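Local coordinates for protein acetyl-CoA acetyltransferase (Bacillus anthracis, PDB 3SS6) that probably catalyses thiolase-type acetyl transfer between two acetyl-CoA molecules, forming or cleaving acetoacetyl-CoA, at residues S15-F20 and G349-C354; D199-I204 and S216-P221; P203-I206 and K211-V214. All coordinates share one frame; numbering follows the deposited sequence. Where two conformers were deposited one is given.

Interactions 1 and 2 have centres about 10 Å apart and are joined directly: Ile17 N lies 2.8 Å from Asp218 OD1, and Thr19 N lies 2.9 Å from Glu219 OE2, both probable hydrogen bonds. Interaction 3 is the hairpin that leads out of interaction 2; the two share Pro203 and Ile204. It also meets interaction 1, where Ser15 CB packs 3.8 Å from Ile204 CG1. Residues 349-354 carry a GHPxG sequence that in thiolases contributes to the active site. The centres of interactions 1, 2 and 3 lie about 8, 15 and 22 Å from the centre of the chain. The side chain of Ile201 is about 10 Å from a bound potassium ion.

Interaction 1: residues S15-F20 and G349-C354; sequences SPIGTF and GHPIGC
Ile17 meets Pro351 and Gly349 through a single methyl, CG2, in a buried contact centred about 8 Å from the centre of the chain. Upstream, Ser15 OG donates to Pro16 O at 2.8 Å, approaching from above the carbonyl plane, and is also bonded to Ser255 N, tying this part of the chain to strand 252-262. At Ile17, chi1 of -61° sets CG2 anti to the backbone N, and this branch is the one directed at residues 349-354. CG2 lies 4.0 Å from Pro351 CD and 4.2 Å from Pro351 CG, so it meets the CD-CG end of the proline ring, the two side chains crossing at about a right angle. The same methyl reaches Gly349 CA at 4.4 Å. Gly349, just past helix 345-348, suits its place for two reasons: a CB would point tightly at Ile17 CG2, and with phi of 104° it would also jam against the preceding carbonyl O. Ile17 N is bonded to Asp218 OD1, which helps fix the residue. Beyond it, Thr19 N is bonded to Glu219 OE2, while Phe20 packs on Arg132 of the second subunit and Leu137 of the third. Within residues 349-354, Ile352 CG2 sits 3.7 Å above the plane of the His350 ring, over its centre, and His350 ND1 is bonded to Thr355 OG1. The Ile17-Pro351 contact thus joins the irregular, C-terminal part of central strand 7-19 to the GHPxG sequence preceding helix 352-370, the signature loop whose histidine belongs to the active site in thiolases.

Interaction 2: residues D199-I204 and S216-P221; sequences DQIVPI and SKDEHP
With chi1 at -75°, Ile201 sets CG2 anti to its backbone N and directs both branches of its side chain at residues 216-218, while chi1 of -64° at Asp218 swings the carboxylate in beside its own N and brings it nearer the isoleucine. The evidence is in the distances: Ile201 CG2 lies 3.5 Å from Ser216 O, and Ile201 CD1 lies 3.8 Å from Asp218 OD2. These are van der Waals contacts between methyls and oxygens, which leaves the polar work of the carboxylate to other partners. Asp218 OD1 accepts a hydrogen bond from Ile17 N and makes a salt bridge with Arg14 NH1; these two partners of OD1 probably fix the carboxylate beside Ile201. On the exposed side, Pro203 CB touches Ser216 CB at 4.0 Å, where the backbones come closest, the CA atoms of Pro203 and Ser216 being 4.4 Å apart. Ile201 also touches Arg14 and Pro16 of strand 7-19, and Gln200 and Val202 form backbone hydrogen bonds with Arg14. The two loop segments 199-204 and 216-221, at the base of the 204-207/212-215 beta hairpin, are thereby seated against strand 7-19 of the thiolase core.

Interaction 3: residues P203-I206 and K211-V214; sequences PITI and KEVV
Thr205 overlaps two neighbours of the opposite strand with its two branches: OG1 lies 3.9 Å from Val214 CG2, and CG2 lies 3.7 Å from Glu212 OE1. All three residues belong to one face of a two-stranded antiparallel beta hairpin, strands 204-207 and 212-215, whose short segments run at 159° to each other. Thr205 takes CG2 anti to its backbone N, which turns that methyl to the Glu212 side. The glutamate reaches it with an extended chain, and its other oxygen, OE2, makes a long, weak ion pair with Lys207 NZ. Thr205 and Val214 form a non-hydrogen-bonded pair, and just before strand 204-207 Pro203 CB packs on Val214 CG1 at 4.1 Å. On the other face stand Ile206 and Val213, the hydrogen-bonded pair. Ile206 N donates to Val213 O at 2.7 Å, with an N-H...O angle of 165°, and Val213 N returns the bond to Ile206 O at 2.8 Å; both donors lie in the carbonyl plane of their acceptors. Ile206 chi2 is 95°, well off the nearest staggered value, and the twist lays CD1 over the strand so that it is 3.6 Å from Val213 O and 4.3 Å from Val213 CG1. Ile206, resting on Leu24 and Val27, and Ile204, on helix 29-43, are buried, while Val213 is partly exposed and Thr205, Glu212 and Val214 are exposed. Val213 O also takes a CA-H...O contact from Thr205, and Ile206 O receives a matching one from Glu212, with Glu212 CA 3.3 Å from Ile206 O.

Interaction 1: residues S15-F20 and G349-C354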
loop_
_atom_site.group_PDB
_atom_site.type_symbol
_atom_site.label_atom_id
_atom_site.label_comp_id
_atom_site.label_asym_id
_atom_site.label_seq_id
_atom_site.Cartn_x
_atom_site.Cartn_y
_atom_site.Cartn_z
ATOM N N SER A 15 -12.559 -25.999 15.764
ATOM C CA SER A 15 -12.350 -26.307 14.350
ATOM C C SER A 15 -11.135 -27.221 14.261
ATOM O O SER A 15 -10.353 -27.313 15.215
ATOM C CB SER A 15 -12.075 -25.015 13.569
ATOM O OG SER A 15 -10.801 -24.474 13.910
ATOM N N PRO A 16 -10.947 -27.887 13.111
ATOM C CA PRO A 16 -9.609 -28.441 12.896
ATOM C C PRO A 16 -8.654 -27.257 12.746
ATOM O O PRO A 16 -9.099 -26.131 12.482
ATOM C CB PRO A 16 -9.733 -29.196 11.550
ATOM C CG PRO A 16 -11.199 -29.142 11.167
ATOM C CD PRO A 16 -11.768 -27.938 11.892
ATOM N N ILE A 17 -7.360 -27.509 12.910
ATOM C CA ILE A 17 -6.369 -26.434 12.806
ATOM C C ILE A 17 -5.762 -26.440 11.408
ATOM O O ILE A 17 -5.178 -27.441 10.976
ATOM C CB ILE A 17 -5.279 -26.573 13.884
ATOM C CG1 ILE A 17 -5.911 -26.478 15.281
ATOM C CG2 ILE A 17 -4.209 -25.492 13.701
ATOM C CD1 ILE A 17 -4.998 -26.933 16.408
ATOM N N GLY A 18 -5.920 -25.321 10.707
ATOM C CA GLY A 18 -5.369 -25.150 9.371
ATOM C C GLY A 18 -3.915 -24.696 9.377
ATOM O O GLY A 18 -3.446 -24.069 10.334
ATOM N N THR A 19 -3.193 -25.037 8.312
ATOM C CA THR A 19 -1.825 -24.552 8.140
ATOM C C THR A 19 -1.845 -23.207 7.429
ATOM O O THR A 19 -2.825 -22.847 6.787
ATOM C CB THR A 19 -0.955 -25.534 7.326
ATOM O OG1 THR A 19 -1.577 -25.796 6.062
ATOM C CG2 THR A 19 -0.771 -26.831 8.078
ATOM N N PHE A 20 -0.758 -22.458 7.558
ATOM C CA PHE A 20 -0.683 -21.137 6.944
ATOM C C PHE A 20 -0.838 -21.220 5.438
ATOM O O PHE A 20 -0.097 -21.940 4.760
ATOM C CB PHE A 20 0.633 -20.454 7.312
ATOM C CG PHE A 20 0.640 -18.976 7.028
ATOM C CD1 PHE A 20 1.264 -18.476 5.902
ATOM C CD2 PHE A 20 -0.012 -18.094 7.881
ATOM C CE1 PHE A 20 1.257 -17.109 5.642
ATOM C CE2 PHE A 20 -0.020 -16.734 7.627
ATOM C CZ PHE A 20 0.611 -16.247 6.502
ATOM N N GLY A 349 0.045 -27.271 15.392
ATOM C CA GLY A 349 -0.066 -25.880 14.998
ATOM C C GLY A 349 -0.416 -24.961 16.153
ATOM O O GLY A 349 -0.815 -25.413 17.214
ATOM N N HIS A 350 -0.218 -23.666 15.941
ATOM C CA HIS A 350 -0.437 -22.660 16.968
ATOM C C HIS A 350 -1.213 -21.416 16.503
ATOM O O HIS A 350 -0.622 -20.372 16.313
ATOM C CB HIS A 350 0.929 -22.266 17.545
ATOM C CG HIS A 350 0.868 -21.341 18.721
ATOM N ND1 HIS A 350 -0.251 -21.194 19.506
ATOM C CD2 HIS A 350 1.816 -20.541 19.264
ATOM C CE1 HIS A 350 0.000 -20.326 20.469
ATOM N NE2 HIS A 350 1.248 -19.916 20.345
ATOM N N PRO A 351 -2.529 -21.512 16.353
ATOM C CA PRO A 351 -3.301 -20.322 15.979
ATOM C C PRO A 351 -3.413 -19.592 17.300
ATOM O O PRO A 351 -4.203 -19.947 18.160
ATOM C CB PRO A 351 -4.653 -20.897 15.571
ATOM C CG PRO A 351 -4.740 -22.209 16.253
ATOM C CD PRO A 351 -3.355 -22.725 16.410
ATOM N N ILE A 352 -2.642 -18.528 17.429
ATOM C CA ILE A 352 -2.356 -17.962 18.726
ATOM C C ILE A 352 -3.532 -17.529 19.592
ATOM O O ILE A 352 -3.585 -17.907 20.751
ATOM C CB ILE A 352 -1.336 -16.810 18.599
ATOM C CG1 ILE A 352 -1.856 -15.724 17.668
ATOM C CG2 ILE A 352 -0.028 -17.322 18.032
ATOM C CD1 ILE A 352 -0.809 -14.691 17.318
ATOM N N GLY A 353 -4.495 -16.813 19.037
ATOM C CA GLY A 353 -5.640 -16.377 19.816
ATOM C C GLY A 353 -6.456 -17.547 20.325
ATOM O O GLY A 353 -7.031 -17.522 21.403
ATOM N N CYS A 354 -6.559 -18.540 19.462
ATOM C CA CYS A 354 -7.262 -19.790 19.710
ATOM C C CYS A 354 -6.661 -20.758 20.736
ATOM O O CYS A 354 -7.375 -21.441 21.454
ATOM C CB CYS A 354 -7.463 -20.520 18.375
ATOM S SG CYS A 354 -8.146 -22.185 18.498
#

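Interaction 2: residues D199-I204 and S216-P221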
loop_
_atom_site.group_PDB
_atom_site.type_symbol
_atom_site.label_atom_id
_atom_site.label_comp_id
_atom_site.label_asym_id
_atom_site.label_seq_id
_atom_site.Cartn_x
_atom_site.Cartn_y
_atom_site.Cartn_z
ATOM N N ASP A 199 -14.887 -36.395 18.133
ATOM C CA ASP A 199 -16.002 -35.777 18.854
ATOM C C ASP A 199 -15.839 -34.266 19.006
ATOM O O ASP A 199 -16.808 -33.506 18.914
ATOM C CB ASP A 199 -16.157 -36.390 20.250
ATOM C CG ASP A 199 -16.648 -37.826 20.218
ATOM O OD1 ASP A 199 -17.405 -38.182 19.292
ATOM O OD2 ASP A 199 -16.279 -38.594 21.134
ATOM N N GLN A 200 -14.610 -33.830 19.263
ATOM C CA GLN A 200 -14.385 -32.428 19.583
ATOM C C GLN A 200 -14.310 -31.509 18.364
ATOM O O GLN A 200 -14.467 -30.303 18.506
ATOM C CB GLN A 200 -13.117 -32.258 20.422
ATOM C CG GLN A 200 -11.814 -32.416 19.625
ATOM C CD GLN A 200 -10.607 -32.601 20.523
ATOM O OE1 GLN A 200 -9.687 -31.779 20.526
ATOM N NE2 GLN A 200 -10.600 -33.693 21.292
ATOM N N ILE A 201 -14.078 -32.072 17.182
ATOM C CA ILE A 201 -13.866 -31.254 15.984
ATOM C C ILE A 201 -15.171 -30.934 15.271
ATOM O O ILE A 201 -16.022 -31.815 15.075
ATOM C CB ILE A 201 -12.865 -31.911 14.998
ATOM C CG1 ILE A 201 -11.435 -31.766 15.530
ATOM C CG2 ILE A 201 -12.958 -31.264 13.609
ATOM C CD1 ILE A 201 -10.380 -32.519 14.720
ATOM N N VAL A 202 -15.326 -29.659 14.932
ATOM C CA VAL A 202 -16.449 -29.157 14.148
ATOM C C VAL A 202 -15.932 -28.857 12.747
ATOM O O VAL A 202 -15.062 -28.009 12.580
ATOM C CB VAL A 202 -16.951 -27.832 14.741
ATOM C CG1 VAL A 202 -18.099 -27.265 13.928
ATOM C CG2 VAL A 202 -17.362 -28.026 16.209
ATOM N N PRO A 203 -16.456 -29.555 11.733
ATOM C CA PRO A 203 -15.962 -29.293 10.376
ATOM C C PRO A 203 -16.350 -27.900 9.907
ATOM O O PRO A 203 -17.427 -27.397 10.243
ATOM C CB PRO A 203 -16.668 -30.356 9.531
ATOM C CG PRO A 203 -17.854 -30.762 10.339
ATOM C CD PRO A 203 -17.418 -30.667 11.768
ATOM N N ILE A 204 -15.468 -27.273 9.140
ATOM C CA ILE A 204 -15.726 -25.936 8.634
ATOM C C ILE A 204 -15.975 -26.046 7.141
ATOM O O ILE A 204 -15.204 -26.694 6.439
ATOM C CB ILE A 204 -14.506 -25.026 8.838
ATOM C CG1 ILE A 204 -14.058 -25.035 10.313
ATOM C CG2 ILE A 204 -14.789 -23.601 8.319
ATOM C CD1 ILE A 204 -15.084 -24.447 11.274
ATOM N N SER A 216 -12.183 -30.904 7.815
ATOM C CA SER A 216 -12.589 -31.674 8.981
ATOM C C SER A 216 -11.429 -32.303 9.756
ATOM O O SER A 216 -11.655 -32.880 10.821
ATOM C CB SER A 216 -13.612 -32.747 8.582
ATOM O OG SER A 216 -13.027 -33.683 7.699
ATOM N N LYS A 217 -10.205 -32.183 9.237
ATOM C CA LYS A 217 -9.044 -32.809 9.870
ATOM C C LYS A 217 -7.870 -31.841 10.006
ATOM O O LYS A 217 -7.559 -31.094 9.074
ATOM C CB LYS A 217 -8.586 -34.032 9.074
ATOM C CG LYS A 217 -9.721 -34.976 8.680
ATOM C CD LYS A 217 -10.256 -35.764 9.868
ATOM C CE LYS A 217 -9.251 -36.813 10.327
ATOM N NZ LYS A 217 -9.800 -37.753 11.349
ATOM N N ASP A 218 -7.216 -31.880 11.162
ATOM C CA ASP A 218 -6.028 -31.062 11.416
ATOM C C ASP A 218 -4.999 -31.295 10.316
ATOM O O ASP A 218 -4.693 -32.445 9.976
ATOM C CB ASP A 218 -5.429 -31.444 12.773
ATOM C CG ASP A 218 -6.365 -31.136 13.934
ATOM O OD1 ASP A 218 -6.828 -29.974 14.047
ATOM O OD2 ASP A 218 -6.630 -32.057 14.742
ATOM N N GLU A 219 -4.455 -30.223 9.747
ATOM C CA GLU A 219 -3.593 -30.438 8.592
ATOM C C GLU A 219 -2.110 -30.160 8.839
ATOM O O GLU A 219 -1.286 -30.385 7.946
ATOM C CB GLU A 219 -4.124 -29.735 7.328
ATOM C CG GLU A 219 -4.221 -28.253 7.463
ATOM C CD GLU A 219 -4.658 -27.522 6.186
ATOM O OE1 GLU A 219 -4.883 -28.123 5.109
ATOM O OE2 GLU A 219 -4.763 -26.298 6.268
ATOM N N HIS A 220 -1.763 -29.736 10.055
ATOM C CA HIS A 220 -0.355 -29.464 10.364
ATOM C C HIS A 220 0.496 -30.725 10.589
ATOM O O HIS A 220 1.665 -30.742 10.229
ATOM C CB HIS A 220 -0.198 -28.507 11.561
ATOM C CG HIS A 220 1.120 -27.795 11.581
ATOM N ND1 HIS A 220 1.362 -26.666 10.827
ATOM C CD2 HIS A 220 2.270 -28.058 12.244
ATOM C CE1 HIS A 220 2.601 -26.256 11.033
ATOM N NE2 HIS A 220 3.175 -27.083 11.888
ATOM N N PRO A 221 -0.071 -31.771 11.213
ATOM C CA PRO A 221 0.782 -32.941 11.457
ATOM C C PRO A 221 1.295 -33.544 10.154
ATOM O O PRO A 221 0.539 -33.629 9.178
ATOM C CB PRO A 221 -0.156 -33.907 12.178
ATOM C CG PRO A 221 -1.082 -32.968 12.952
ATOM C CD PRO A 221 -1.351 -31.861 11.939
#

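Interaction 3: residues P203-I206 and K211-V214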
loop_
_atom_site.group_PDB
_atom_site.type_symbol
_atom_site.label_atom_id
_atom_site.label_comp_id
_atom_site.label_asym_id
_atom_site.label_seq_id
_atom_site.Cartn_x
_atom_site.Cartn_y
_atom_site.Cartn_z
ATOM N N PRO A 203 -16.456 -29.555 11.733
ATOM C CA PRO A 203 -15.962 -29.293 10.376
ATOM C C PRO A 203 -16.350 -27.900 9.907
ATOM O O PRO A 203 -17.427 -27.397 10.243
ATOM C CB PRO A 203 -16.668 -30.356 9.531
ATOM C CG PRO A 203 -17.854 -30.762 10.339
ATOM C CD PRO A 203 -17.418 -30.667 11.768
ATOM N N ILE A 204 -15.468 -27.273 9.140
ATOM C CA ILE A 204 -15.726 -25.936 8.634
ATOM C C ILE A 204 -15.975 -26.046 7.141
ATOM O O ILE A 204 -15.204 -26.694 6.439
ATOM C CB ILE A 204 -14.506 -25.026 8.838
ATOM C CG1 ILE A 204 -14.058 -25.035 10.313
ATOM C CG2 ILE A 204 -14.789 -23.601 8.319
ATOM C CD1 ILE A 204 -15.084 -24.447 11.274
ATOM N N THR A 205 -17.047 -25.422 6.657
ATOM C CA THR A 205 -17.317 -25.410 5.222
ATOM C C THR A 205 -16.842 -24.081 4.672
ATOM O O THR A 205 -17.317 -23.025 5.092
ATOM C CB THR A 205 -18.815 -25.624 4.904
ATOM O OG1 THR A 205 -19.229 -26.925 5.349
ATOM C CG2 THR A 205 -19.058 -25.520 3.395
ATOM N N ILE A 206 -15.862 -24.130 3.775
ATOM C CA ILE A 206 -15.340 -22.921 3.156
ATOM C C ILE A 206 -15.968 -22.753 1.790
ATOM O O ILE A 206 -15.840 -23.624 0.929
ATOM C CB ILE A 206 -13.800 -22.946 2.988
ATOM C CG1 ILE A 206 -13.108 -23.177 4.333
ATOM C CG2 ILE A 206 -13.296 -21.631 2.394
ATOM C CD1 ILE A 206 -12.764 -24.616 4.620
ATOM N N LYS A 211 -16.492 -23.793 -5.660
ATOM C CA LYS A 211 -16.804 -25.015 -4.941
ATOM C C LYS A 211 -16.866 -24.716 -3.466
ATOM O O LYS A 211 -16.532 -23.609 -3.033
ATOM C CB LYS A 211 -15.742 -26.078 -5.205
ATOM C CG LYS A 211 -14.349 -25.694 -4.734
ATOM C CD LYS A 211 -13.306 -26.626 -5.331
ATOM C CE LYS A 211 -11.895 -26.182 -4.968
ATOM N NZ LYS A 211 -10.877 -26.842 -5.838
ATOM N N GLU A 212 -17.306 -25.704 -2.697
ATOM C CA GLU A 212 -17.264 -25.614 -1.250
ATOM C C GLU A 212 -16.339 -26.701 -0.733
ATOM O O GLU A 212 -16.387 -27.839 -1.189
ATOM C CB GLU A 212 -18.667 -25.768 -0.657
ATOM C CG GLU A 212 -19.623 -24.681 -1.108
ATOM C CD GLU A 212 -21.020 -24.833 -0.536
ATOM O OE1 GLU A 212 -21.207 -25.663 0.381
ATOM O OE2 GLU A 212 -21.933 -24.119 -1.013
ATOM N N VAL A 213 -15.477 -26.337 0.205
ATOM C CA VAL A 213 -14.547 -27.296 0.789
ATOM C C VAL A 213 -14.978 -27.603 2.217
ATOM O O VAL A 213 -15.228 -26.688 3.001
ATOM C CB VAL A 213 -13.110 -26.714 0.783
ATOM C CG1 VAL A 213 -12.148 -27.614 1.544
ATOM C CG2 VAL A 213 -12.629 -26.495 -0.641
ATOM N N VAL A 214 -15.074 -28.886 2.561
ATOM C CA VAL A 214 -15.382 -29.259 3.937
ATOM C C VAL A 214 -14.100 -29.695 4.636
ATOM O O VAL A 214 -13.544 -30.752 4.337
ATOM C CB VAL A 214 -16.435 -30.376 4.023
ATOM C CG1 VAL A 214 -16.725 -30.690 5.484
ATOM C CG2 VAL A 214 -17.708 -29.947 3.314
#